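PDB 5BN3: V-type ATP synthase alpha chain from Nanoarchaeum equitans Kin4-M, which is the A subunit of an archaeal V-type ATP synthase head, a member of the alpha/beta family with a P-loop nucleotide-binding domain. Local coordinates for residues A[69-83]-A[296-308]. Residues are numbered along the deposited sequence; the frame is centred on the assembly and turned at random.
Sequences IELGPGLLANIFDGL and ASIYLGATIGEYF
Tyr307 swings its ring out from helix 296-308 with CG opposite the backbone N (chi1 170°), which sets one ring face flat against Leu71. There CB of Leu71 sits over the middle of the ring, 3.6 Å from the Tyr307 centroid and 8° off the normal, a CH-pi contact; both methyls of Leu71 lie against Tyr307 CB. The phenol oxygen continues past the strand to His142, its hydrogen-bond partner, and on the way Tyr307 OH passes 3.5 Å from Gly72 CA. Two turns back along the helix, Leu300 crosses Ile69 at about a right angle, and its CD1 rests 3.6 Å from Ile69 CD1. The other branch of Ile69, CG2, lies 3.7 Å from Thr303 CG2, while Thr303 OG1 turns back to Tyr299 O and also bonds to Arg359. Strand 69-71 runs nearly parallel to the helix (18°), which belongs to the P-loop NTPase-type nucleotide-binding domain; strand 79-80 then joins that domain's sheet beside strand 280-285. In the loop between the two strands Leu75 CD1 meets Ile304 CG2 tip to tip at 4.1 Å, and Leu76 CD2 comes within 4.0 Å of Phe308 CZ. Ile281 of the sheet touches Leu76, Ile304 and Phe308. Further on, Gly82 comes close to the helix backbone, its CA 4.0 Å from Ser297 CA, and Leu83 CD2 packs on Ala296 CB.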
ATOM      1  N   ILE A  69       6.701 -42.871   5.145  1.00 40.05           N
ATOM      2  CA  ILE A  69       5.441 -43.308   5.735  1.00 38.80           C
ATOM      3  C   ILE A  69       5.250 -44.799   5.469  1.00 33.54           C
ATOM      4  O   ILE A  69       5.594 -45.294   4.391  1.00 36.60           O
ATOM      5  CB  ILE A  69       4.240 -42.513   5.167  1.00 39.57           C
ATOM      6  CG1 ILE A  69       2.923 -43.013   5.763  1.00 39.85           C
ATOM      7  CG2 ILE A  69       4.190 -42.617   3.651  1.00 35.25           C
ATOM      8  CD1 ILE A  69       2.842 -42.864   7.266  1.00 45.97           C
ATOM      9  N   GLU A  70       4.732 -45.518   6.461  1.00 38.99           N
ATOM     10  CA  GLU A  70       4.411 -46.929   6.284  1.00 33.65           C
ATOM     11  C   GLU A  70       3.089 -47.068   5.541  1.00 46.62           C
ATOM     12  O   GLU A  70       2.066 -46.532   5.971  1.00 46.59           O
ATOM     13  CB  GLU A  70       4.331 -47.641   7.638  1.00 41.60           C
ATOM     14  CG  GLU A  70       5.675 -47.821   8.333  1.00 42.29           C
ATOM     15  CD  GLU A  70       5.536 -48.392   9.731  1.00 57.56           C
ATOM     16  OE1 GLU A  70       4.396 -48.697  10.145  1.00 43.65           O
ATOM     17  OE2 GLU A  70       6.566 -48.530  10.423  1.00 57.28           O
ATOM     18  N   LEU A  71       3.117 -47.788   4.425  1.00 33.74           N
ATOM     19  CA  LEU A  71       1.925 -47.984   3.607  1.00 32.20           C
ATOM     20  C   LEU A  71       1.460 -49.435   3.671  1.00 41.08           C
ATOM     21  O   LEU A  71       2.136 -50.331   3.167  1.00 39.18           O
ATOM     22  CB  LEU A  71       2.216 -47.597   2.157  1.00 31.54           C
ATOM     23  CG  LEU A  71       2.708 -46.163   1.943  1.00 37.98           C
ATOM     24  CD1 LEU A  71       3.217 -45.967   0.523  1.00 34.91           C
ATOM     25  CD2 LEU A  71       1.591 -45.183   2.246  1.00 31.47           C
ATOM     26  N   GLY A  72       0.301 -49.659   4.286  1.00 36.66           N
ATOM     27  CA  GLY A  72      -0.271 -50.991   4.395  1.00 35.65           C
ATOM     28  C   GLY A  72      -1.540 -50.974   5.223  1.00 46.54           C
ATOM     29  O   GLY A  72      -2.064 -49.900   5.532  1.00 38.86           O
ATOM     30  N   PRO A  73      -2.050 -52.163   5.579  1.00 38.75           N
ATOM     31  CA  PRO A  73      -3.237 -52.272   6.435  1.00 42.09           C
ATOM     32  C   PRO A  73      -2.998 -51.626   7.796  1.00 46.33           C
ATOM     33  O   PRO A  73      -1.933 -51.824   8.386  1.00 37.32           O
ATOM     34  CB  PRO A  73      -3.410 -53.785   6.600  1.00 38.55           C
ATOM     35  CG  PRO A  73      -2.767 -54.370   5.385  1.00 35.92           C
ATOM     36  CD  PRO A  73      -1.591 -53.479   5.103  1.00 38.34           C
ATOM     37  N   GLY A  74      -3.972 -50.859   8.279  1.00 30.77           N
ATOM     38  CA  GLY A  74      -3.837 -50.176   9.554  1.00 35.22           C
ATOM     39  C   GLY A  74      -4.039 -48.671   9.482  1.00 39.02           C
ATOM     40  O   GLY A  74      -4.084 -47.999  10.513  1.00 37.41           O
ATOM     41  N   LEU A  75      -4.164 -48.143   8.267  1.00 32.11           N
ATOM     42  CA  LEU A  75      -4.352 -46.707   8.064  1.00 37.67           C
ATOM     43  C   LEU A  75      -5.827 -46.320   8.139  1.00 37.57           C
ATOM     44  O   LEU A  75      -6.181 -45.297   8.726  1.00 35.60           O
ATOM     45  CB  LEU A  75      -3.782 -46.282   6.707  1.00 37.52           C
ATOM     46  CG  LEU A  75      -2.269 -46.392   6.511  1.00 39.75           C
ATOM     47  CD1 LEU A  75      -1.891 -46.091   5.070  1.00 34.79           C
ATOM     48  CD2 LEU A  75      -1.548 -45.445   7.448  1.00 34.74           C
ATOM     49  N   LEU A  76      -6.681 -47.148   7.544  1.00 36.53           N
ATOM     50  CA  LEU A  76      -8.109 -46.846   7.433  1.00 40.78           C
ATOM     51  C   LEU A  76      -8.803 -46.715   8.788  1.00 47.59           C
ATOM     52  O   LEU A  76      -8.506 -47.464   9.725  1.00 36.59           O
ATOM     53  CB  LEU A  76      -8.817 -47.900   6.573  1.00 39.24           C
ATOM     54  CG  LEU A  76      -8.361 -47.976   5.115  1.00 49.34           C
ATOM     55  CD1 LEU A  76      -9.129 -49.040   4.342  1.00 39.87           C
ATOM     56  CD2 LEU A  76      -8.536 -46.626   4.459  1.00 38.16           C
ATOM     57  N   ALA A  77      -9.716 -45.746   8.876  1.00 36.82           N
ATOM     58  CA  ALA A  77     -10.505 -45.477  10.080  1.00 31.98           C
ATOM     59  C   ALA A  77      -9.686 -44.999  11.274  1.00 42.14           C
ATOM     60  O   ALA A  77     -10.181 -44.984  12.402  1.00 43.92           O
ATOM     61  CB  ALA A  77     -11.355 -46.695  10.462  1.00 36.22           C
ATOM     62  N   ASN A  78      -8.444 -44.597  11.026  1.00 34.18           N
ATOM     63  CA  ASN A  78      -7.575 -44.121  12.100  1.00 34.57           C
ATOM     64  C   ASN A  78      -7.118 -42.678  11.906  1.00 34.30           C
ATOM     65  O   ASN A  78      -7.172 -42.141  10.797  1.00 37.91           O
ATOM     66  CB  ASN A  78      -6.367 -45.050  12.263  1.00 33.13           C
ATOM     67  CG  ASN A  78      -6.720 -46.339  12.976  1.00 39.01           C
ATOM     68  OD1 ASN A  78      -7.284 -46.319  14.071  1.00 40.08           O
ATOM     69  ND2 ASN A  78      -6.403 -47.468  12.353  1.00 40.40           N
ATOM     70  N   ILE A  79      -6.671 -42.057  12.994  1.00 30.93           N
ATOM     71  CA  ILE A  79      -6.180 -40.682  12.951  1.00 29.25           C
ATOM     72  C   ILE A  79      -4.694 -40.614  13.306  1.00 34.15           C
ATOM     73  O   ILE A  79      -4.245 -41.225  14.279  1.00 37.50           O
ATOM     74  CB  ILE A  79      -7.022 -39.750  13.859  1.00 35.17           C
ATOM     75  CG1 ILE A  79      -6.491 -38.314  13.815  1.00 33.39           C
ATOM     76  CG2 ILE A  79      -7.070 -40.276  15.290  1.00 35.73           C
ATOM     77  CD1 ILE A  79      -7.380 -37.316  14.540  1.00 37.10           C
ATOM     78  N   PHE A  80      -3.933 -39.882  12.500  1.00 29.92           N
ATOM     79  CA  PHE A  80      -2.488 -39.789  12.683  1.00 35.48           C
ATOM     80  C   PHE A  80      -2.069 -38.327  12.745  1.00 42.71           C
ATOM     81  O   PHE A  80      -2.815 -37.451  12.305  1.00 40.08           O
ATOM     82  CB  PHE A  80      -1.772 -40.482  11.522  1.00 31.90           C
ATOM     83  CG  PHE A  80      -2.182 -41.915  11.324  1.00 34.90           C
ATOM     84  CD1 PHE A  80      -3.275 -42.236  10.531  1.00 32.85           C
ATOM     85  CD2 PHE A  80      -1.471 -42.942  11.928  1.00 40.81           C
ATOM     86  CE1 PHE A  80      -3.655 -43.551  10.348  1.00 36.07           C
ATOM     87  CE2 PHE A  80      -1.846 -44.264  11.746  1.00 36.76           C
ATOM     88  CZ  PHE A  80      -2.939 -44.569  10.955  1.00 44.29           C
ATOM     89  N   ASP A  81      -0.884 -38.057  13.288  1.00 35.08           N
ATOM     90  CA  ASP A  81      -0.353 -36.695  13.271  1.00 36.06           C
ATOM     91  C   ASP A  81       0.396 -36.440  11.965  1.00 37.90           C
ATOM     92  O   ASP A  81       0.414 -37.303  11.085  1.00 40.10           O
ATOM     93  CB  ASP A  81       0.518 -36.407  14.505  1.00 43.71           C
ATOM     94  CG  ASP A  81       1.868 -37.115  14.470  1.00 51.37           C
ATOM     95  OD1 ASP A  81       2.088 -37.990  13.606  1.00 49.09           O
ATOM     96  OD2 ASP A  81       2.718 -36.799  15.332  1.00 56.19           O
ATOM     97  N   GLY A  82       1.011 -35.267  11.838  1.00 40.13           N
ATOM     98  CA  GLY A  82       1.703 -34.901  10.613  1.00 44.06           C
ATOM     99  C   GLY A  82       2.845 -35.824  10.225  1.00 45.06           C
ATOM    100  O   GLY A  82       3.231 -35.883   9.056  1.00 45.74           O
ATOM    101  N   LEU A  83       3.387 -36.545  11.203  1.00 43.17           N
ATOM    102  CA  LEU A  83       4.507 -37.447  10.951  1.00 49.64           C
ATOM    103  C   LEU A  83       4.056 -38.900  10.816  1.00 53.18           C
ATOM    104  O   LEU A  83       4.882 -39.801  10.667  1.00 51.35           O
ATOM    105  CB  LEU A  83       5.564 -37.315  12.052  1.00 53.95           C
ATOM    106  CG  LEU A  83       6.359 -36.008  12.103  1.00 67.22           C
ATOM    107  CD1 LEU A  83       7.321 -35.993  13.282  1.00 67.36           C
ATOM    108  CD2 LEU A  83       7.112 -35.808  10.804  1.00 52.63           C
ATOM    109  N   ALA A 296       4.939 -31.667   6.503  1.00 36.10           N
ATOM    110  CA  ALA A 296       4.974 -33.123   6.519  1.00 40.46           C
ATOM    111  C   ALA A 296       3.588 -33.715   6.283  1.00 41.69           C
ATOM    112  O   ALA A 296       3.440 -34.668   5.524  1.00 38.40           O
ATOM    113  CB  ALA A 296       5.545 -33.620   7.831  1.00 42.80           C
ATOM    114  N   SER A 297       2.576 -33.136   6.922  1.00 33.66           N
ATOM    115  CA  SER A 297       1.206 -33.640   6.807  1.00 33.82           C
ATOM    116  C   SER A 297       0.674 -33.579   5.372  1.00 33.06           C
ATOM    117  O   SER A 297      -0.098 -34.443   4.951  1.00 36.59           O
ATOM    118  CB  SER A 297       0.273 -32.867   7.739  1.00 39.34           C
ATOM    119  OG  SER A 297       0.071 -31.545   7.272  1.00 46.42           O
ATOM    120  N   ILE A 298       1.087 -32.554   4.631  1.00 32.79           N
ATOM    121  CA  ILE A 298       0.672 -32.383   3.239  1.00 33.25           C
ATOM    122  C   ILE A 298       1.268 -33.463   2.330  1.00 38.47           C
ATOM    123  O   ILE A 298       0.555 -34.098   1.548  1.00 33.06           O
ATOM    124  CB  ILE A 298       1.081 -30.991   2.712  1.00 33.77           C
ATOM    125  CG1 ILE A 298       0.221 -29.893   3.356  1.00 37.09           C
ATOM    126  CG2 ILE A 298       0.960 -30.931   1.203  1.00 34.84           C
ATOM    127  CD1 ILE A 298      -1.250 -29.954   2.967  1.00 42.11           C
ATOM    128  N   TYR A 299       2.579 -33.665   2.429  1.00 31.07           N
ATOM    129  CA  TYR A 299       3.254 -34.689   1.635  1.00 35.01           C
ATOM    130  C   TYR A 299       2.823 -36.090   2.058  1.00 35.55           C
ATOM    131  O   TYR A 299       2.727 -36.996   1.227  1.00 37.31           O
ATOM    132  CB  TYR A 299       4.776 -34.538   1.753  1.00 31.85           C
ATOM    133  CG  TYR A 299       5.321 -33.317   1.043  1.00 37.94           C
ATOM    134  CD1 TYR A 299       5.291 -32.070   1.647  1.00 51.70           C
ATOM    135  CD2 TYR A 299       5.864 -33.414  -0.230  1.00 46.16           C
ATOM    136  CE1 TYR A 299       5.783 -30.952   1.006  1.00 49.62           C
ATOM    137  CE2 TYR A 299       6.361 -32.298  -0.880  1.00 51.14           C
ATOM    138  CZ  TYR A 299       6.316 -31.071  -0.256  1.00 52.94           C
ATOM    139  OH  TYR A 299       6.807 -29.956  -0.894  1.00 55.00           O
ATOM    140  N   LEU A 300       2.565 -36.256   3.351  1.00 33.85           N
ATOM    141  CA  LEU A 300       2.136 -37.538   3.901  1.00 36.54           C
ATOM    142  C   LEU A 300       0.795 -37.968   3.319  1.00 36.36           C
ATOM    143  O   LEU A 300       0.638 -39.104   2.868  1.00 32.08           O
ATOM    144  CB  LEU A 300       2.005 -37.436   5.421  1.00 35.91           C
ATOM    145  CG  LEU A 300       1.731 -38.751   6.148  1.00 52.76           C
ATOM    146  CD1 LEU A 300       3.050 -39.380   6.535  1.00 64.24           C
ATOM    147  CD2 LEU A 300       0.842 -38.555   7.368  1.00 44.75           C
ATOM    148  N   GLY A 301      -0.172 -37.055   3.340  1.00 36.58           N
ATOM    149  CA  GLY A 301      -1.506 -37.347   2.845  1.00 29.19           C
ATOM    150  C   GLY A 301      -1.530 -37.592   1.353  1.00 32.15           C
ATOM    151  O   GLY A 301      -2.295 -38.424   0.863  1.00 37.33           O
ATOM    152  N   ALA A 302      -0.695 -36.859   0.627  1.00 36.02           N
ATOM    153  CA  ALA A 302      -0.576 -37.048  -0.810  1.00 34.83           C
ATOM    154  C   ALA A 302      -0.002 -38.426  -1.124  1.00 33.32           C
ATOM    155  O   ALA A 302      -0.474 -39.113  -2.030  1.00 30.12           O
ATOM    156  CB  ALA A 302       0.295 -35.962  -1.412  1.00 34.57           C
ATOM    157  N   THR A 303       1.028 -38.817  -0.377  1.00 32.53           N
ATOM    158  CA  THR A 303       1.680 -40.112  -0.571  1.00 29.06           C
ATOM    159  C   THR A 303       0.728 -41.277  -0.312  1.00 26.87           C
ATOM    160  O   THR A 303       0.684 -42.238  -1.085  1.00 36.38           O
ATOM    161  CB  THR A 303       2.916 -40.250   0.340  1.00 38.29           C
ATOM    162  OG1 THR A 303       3.869 -39.236   0.000  1.00 33.91           O
ATOM    163  CG2 THR A 303       3.558 -41.614   0.160  1.00 35.06           C
ATOM    164  N   ILE A 304      -0.027 -41.191   0.780  1.00 30.43           N
ATOM    165  CA  ILE A 304      -1.028 -42.201   1.103  1.00 33.87           C
ATOM    166  C   ILE A 304      -2.109 -42.236   0.018  1.00 39.28           C
ATOM    167  O   ILE A 304      -2.594 -43.307  -0.353  1.00 31.48           O
ATOM    168  CB  ILE A 304      -1.656 -41.933   2.489  1.00 36.37           C
ATOM    169  CG1 ILE A 304      -0.597 -42.086   3.586  1.00 34.61           C
ATOM    170  CG2 ILE A 304      -2.823 -42.867   2.745  1.00 34.83           C
ATOM    171  CD1 ILE A 304      -1.091 -41.718   4.980  1.00 30.43           C
ATOM    172  N   GLY A 305      -2.471 -41.063  -0.498  1.00 36.89           N
ATOM    173  CA  GLY A 305      -3.432 -40.971  -1.586  1.00 34.50           C
ATOM    174  C   GLY A 305      -2.952 -41.673  -2.839  1.00 30.76           C
ATOM    175  O   GLY A 305      -3.719 -42.385  -3.494  1.00 35.72           O
ATOM    176  N   GLU A 306      -1.682 -41.467  -3.173  1.00 29.80           N
ATOM    177  CA  GLU A 306      -1.074 -42.120  -4.324  1.00 32.62           C
ATOM    178  C   GLU A 306      -1.043 -43.629  -4.127  1.00 36.52           C
ATOM    179  O   GLU A 306      -1.219 -44.387  -5.078  1.00 35.23           O
ATOM    180  CB  GLU A 306       0.353 -41.608  -4.534  1.00 37.47           C
ATOM    181  CG  GLU A 306       0.461 -40.180  -5.040  1.00 41.51           C
ATOM    182  CD  GLU A 306       1.903 -39.730  -5.157  1.00 46.96           C
ATOM    183  OE1 GLU A 306       2.724 -40.143  -4.308  1.00 55.04           O
ATOM    184  OE2 GLU A 306       2.220 -38.971  -6.097  1.00 51.38           O
ATOM    185  N   TYR A 307      -0.806 -44.052  -2.888  1.00 34.36           N
ATOM    186  CA  TYR A 307      -0.717 -45.471  -2.549  1.00 29.93           C
ATOM    187  C   TYR A 307      -2.014 -46.213  -2.850  1.00 37.01           C
ATOM    188  O   TYR A 307      -2.000 -47.292  -3.442  1.00 36.87           O
ATOM    189  CB  TYR A 307      -0.331 -45.637  -1.074  1.00 31.67           C
ATOM    190  CG  TYR A 307      -0.435 -47.052  -0.548  1.00 37.35           C
ATOM    191  CD1 TYR A 307       0.410 -48.052  -1.010  1.00 36.57           C
ATOM    192  CD2 TYR A 307      -1.364 -47.382   0.428  1.00 32.32           C
ATOM    193  CE1 TYR A 307       0.321 -49.346  -0.522  1.00 35.13           C
ATOM    194  CE2 TYR A 307      -1.461 -48.671   0.919  1.00 37.09           C
ATOM    195  CZ  TYR A 307      -0.616 -49.646   0.441  1.00 44.01           C
ATOM    196  OH  TYR A 307      -0.710 -50.928   0.929  1.00 37.46           O
ATOM    197  N   PHE A 308      -3.138 -45.635  -2.447  1.00 30.78           N
ATOM    198  CA  PHE A 308      -4.427 -46.261  -2.714  1.00 32.30           C
ATOM    199  C   PHE A 308      -4.818 -46.107  -4.182  1.00 32.56           C
ATOM    200  O   PHE A 308      -5.517 -46.954  -4.738  1.00 36.92           O
ATOM    201  CB  PHE A 308      -5.504 -45.706  -1.781  1.00 32.08           C
ATOM    202  CG  PHE A 308      -5.457 -46.284  -0.395  1.00 36.63           C
ATOM    203  CD1 PHE A 308      -6.005 -47.532  -0.134  1.00 34.96           C
ATOM    204  CD2 PHE A 308      -4.866 -45.585   0.648  1.00 34.90           C
ATOM    205  CE1 PHE A 308      -5.965 -48.075   1.141  1.00 32.80           C
ATOM    206  CE2 PHE A 308      -4.824 -46.119   1.925  1.00 33.11           C
ATOM    207  CZ  PHE A 308      -5.373 -47.367   2.172  1.00 33.53           C
TER